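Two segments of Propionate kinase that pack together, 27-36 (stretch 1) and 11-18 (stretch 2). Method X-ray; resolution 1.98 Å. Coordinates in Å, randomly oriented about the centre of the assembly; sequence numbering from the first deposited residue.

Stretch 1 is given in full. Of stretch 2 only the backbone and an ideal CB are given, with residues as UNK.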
# COMPACT_ATOMS: atom_id res chain seq x y z
N LEU A 27 7.12 25.82 29.29
CA LEU A 27 7.75 27.03 29.81
C LEU A 27 8.80 27.59 28.85
O LEU A 27 8.91 28.80 28.67
CB LEU A 27 8.41 26.75 31.17
CG LEU A 27 7.51 26.25 32.30
CD1 LEU A 27 7.12 24.82 32.05
CD2 LEU A 27 8.22 26.37 33.62
N VAL A 28 9.59 26.70 28.27
CA VAL A 28 10.62 27.09 27.32
C VAL A 28 10.65 26.02 26.25
O VAL A 28 10.45 24.85 26.54
CB VAL A 28 12.03 27.12 27.96
CG1 VAL A 28 13.04 27.68 26.98
CG2 VAL A 28 12.03 27.93 29.25
N THR A 29 10.88 26.42 25.00
CA THR A 29 11.17 25.45 23.97
C THR A 29 12.37 25.96 23.23
O THR A 29 12.71 27.14 23.34
CB THR A 29 10.03 25.27 22.96
OG1 THR A 29 9.85 26.49 22.24
CG2 THR A 29 8.72 24.88 23.67
N GLY A 30 13.02 25.09 22.47
CA GLY A 30 14.22 25.50 21.78
C GLY A 30 14.72 24.48 20.79
O GLY A 30 14.20 23.37 20.66
N LEU A 31 15.76 24.87 20.06
CA LEU A 31 16.34 23.99 19.07
C LEU A 31 17.77 24.39 18.80
O LEU A 31 18.05 25.53 18.44
CB LEU A 31 15.53 24.05 17.78
CG LEU A 31 16.12 23.22 16.64
CD1 LEU A 31 15.97 21.72 16.92
CD2 LEU A 31 15.46 23.60 15.33
N ALA A 32 18.69 23.44 19.01
CA ALA A 32 20.07 23.59 18.58
C ALA A 32 20.20 22.97 17.19
O ALA A 32 19.69 21.89 16.95
CB ALA A 32 21.01 22.90 19.55
N GLU A 33 20.87 23.67 16.28
CA GLU A 33 20.94 23.30 14.87
C GLU A 33 22.36 23.40 14.34
O GLU A 33 23.15 24.22 14.83
CB GLU A 33 20.07 24.25 14.04
CG GLU A 33 18.66 23.80 13.80
CD GLU A 33 17.92 24.71 12.85
OE1 GLU A 33 17.27 24.20 11.91
OE2 GLU A 33 17.99 25.94 13.03
N ASN A 34 22.68 22.59 13.33
CA ASN A 34 23.99 22.64 12.68
C ASN A 34 25.15 22.39 13.65
O ASN A 34 26.21 23.01 13.53
CB ASN A 34 24.19 23.98 11.97
CG ASN A 34 22.95 24.45 11.24
OD1 ASN A 34 22.29 23.67 10.55
ND2 ASN A 34 22.63 25.72 11.38
N ILE A 35 24.94 21.49 14.60
CA ILE A 35 25.95 21.22 15.63
C ILE A 35 27.29 20.80 15.02
O ILE A 35 27.32 20.07 14.03
CB ILE A 35 25.44 20.16 16.64
CG1 ILE A 35 24.24 20.73 17.42
CG2 ILE A 35 26.56 19.71 17.58
CD1 ILE A 35 23.50 19.69 18.24
N ALA A 36 28.38 21.29 15.61
CA ALA A 36 29.73 20.97 15.15
C ALA A 36 30.06 21.53 13.76
O ALA A 36 30.97 21.04 13.09
CB ALA A 36 29.99 19.47 15.20
N UNK A 11 21.26 13.78 14.93
CA UNK A 11 22.68 13.71 14.58
C UNK A 11 23.38 15.07 14.61
O UNK A 11 24.53 15.17 15.03
CB UNK A 11 22.83 13.09 13.19
N UNK A 12 22.69 16.12 14.18
CA UNK A 12 23.27 17.46 14.19
C UNK A 12 22.38 18.50 14.88
O UNK A 12 22.57 19.70 14.70
CB UNK A 12 23.55 17.90 12.75
N UNK A 13 21.43 18.04 15.69
CA UNK A 13 20.45 18.93 16.29
C UNK A 13 19.89 18.38 17.60
O UNK A 13 19.81 17.17 17.80
CB UNK A 13 19.31 19.18 15.30
N UNK A 14 19.48 19.29 18.48
CA UNK A 14 18.76 18.93 19.69
C UNK A 14 17.53 19.80 19.83
O UNK A 14 17.63 21.02 19.97
CB UNK A 14 19.66 19.06 20.92
N UNK A 15 16.36 19.19 19.76
CA UNK A 15 15.13 19.91 20.00
C UNK A 15 14.78 19.73 21.47
O UNK A 15 14.86 18.62 21.99
CB UNK A 15 14.00 19.42 19.09
N UNK A 16 14.43 20.81 22.16
CA UNK A 16 14.14 20.69 23.59
C UNK A 16 12.94 21.48 24.07
O UNK A 16 12.54 22.47 23.45
CB UNK A 16 15.37 21.13 24.39
N UNK A 17 12.36 21.04 25.19
CA UNK A 17 11.27 21.76 25.82
C UNK A 17 11.27 21.50 27.31
O UNK A 17 11.60 20.40 27.77
CB UNK A 17 9.93 21.36 25.21
N UNK A 18 10.88 22.51 28.07
CA UNK A 18 10.73 22.39 29.51
C UNK A 18 9.25 22.46 29.82
O UNK A 18 8.60 23.48 29.58
CB UNK A 18 11.51 23.48 30.25

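Position 11 has its CA-to-CB bond pointing away, with nothing of stretch 1 within reach; this contact asks nothing of it, and it is Ser-11.

At position 12 the backbone does the work: its O accepts from Ile-35 N at 3.0 Å. The CB points sideways, near the turn at Asn-34, where almost any small or polar group would fit. The residue is Ser-12, and its OG lies 2.9 Å from the O of a water that in turn accepts from Asn-34 N at 2.8 Å, so the hydroxyl joins the turn through solvent.

Position 13 is tighter. Its ideal CB sits 3.2 Å from Ala-32 O, which favours a small residue, although one that turns its outer atoms from that carbonyl could also be accepted. Ser-13, with chi1 p, keeps its OG clear of that carbonyl.

Position 14 pairs with Ala-32 through two hydrogen bonds: its N donates to Ala-32 O at 3.0 Å and its O accepts from Ala-32 N at 2.8 Å. Its CB lies on the same face as the Ala-32 methyl and near Ile-35 CD1. Extended phi/psi of -131/116 and apolar neighbours suit Val, Ile or Leu. The deposited Val-14 places CG2 4.0 Å from Ile-35 CD1.

Position 15 faces the other side of the sheet, beside Leu-31 CD1. An aliphatic stem would cover that methyl, and a long chain could carry a polar end beyond it. Lys-15 does both: its CB is 3.8 Å from Leu-31 CD1, while the all-t chain leads away to a partner elsewhere in the structure.

Position 16 lies opposite Gly-30, where the absence of a side chain leaves bare backbone. A flat ring could lie across it; Leu or Met might also use the space. The deposited residue is Phe-16. With chi1 at 60° the ring comes nearer to stretch 1 and sets one face over Gly-30 CA, 3.6 Å from the ring centroid. An ideal CB on Gly-30 would fall 2.0 Å from Phe-16 CZ.

Position 17, a non-hydrogen-bonded pair with Thr-29, brings the CA atoms of the two residues within 4.1 Å. Small or beta-branched residues are plausible; Ala-17 sets its CB 4.0 Å from Thr-29 CG2.

Position 18 shares a face with Val-28 and has Leu-27 CB nearby, where Leu, Ile, Val or Met would suit. Leu-18 packs CB to CB with Val-28 at 4.2 Å, and its O accepts from Leu-27 N at 2.8 Å.

Stretch 2, residues 11-18: SSSVKFAL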
# COMPACT_ATOMS: atom_id res chain seq x y z
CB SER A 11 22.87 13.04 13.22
OG SER A 11 22.00 13.58 12.25
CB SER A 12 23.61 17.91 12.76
OG SER A 12 22.44 17.99 11.97
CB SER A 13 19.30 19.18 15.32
OG SER A 13 18.49 18.03 15.23
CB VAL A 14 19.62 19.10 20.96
CG1 VAL A 14 18.81 18.74 22.21
CG2 VAL A 14 20.89 18.24 20.88
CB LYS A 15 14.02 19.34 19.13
CG LYS A 15 12.67 19.94 19.40
CD LYS A 15 11.59 19.18 18.67
CE LYS A 15 10.21 19.68 19.05
NZ LYS A 15 9.17 19.02 18.23
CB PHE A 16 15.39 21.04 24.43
CG PHE A 16 15.90 22.43 24.22
CD1 PHE A 16 15.39 23.49 24.95
CD2 PHE A 16 16.90 22.68 23.29
CE1 PHE A 16 15.86 24.77 24.76
CE2 PHE A 16 17.37 23.96 23.10
CZ PHE A 16 16.85 25.01 23.84
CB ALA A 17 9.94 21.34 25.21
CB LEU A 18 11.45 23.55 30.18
CG LEU A 18 11.76 23.39 31.66
CD1 LEU A 18 12.45 22.05 31.92
CD2 LEU A 18 12.63 24.55 32.11
O HOH W 1 21.21 20.59 12.06
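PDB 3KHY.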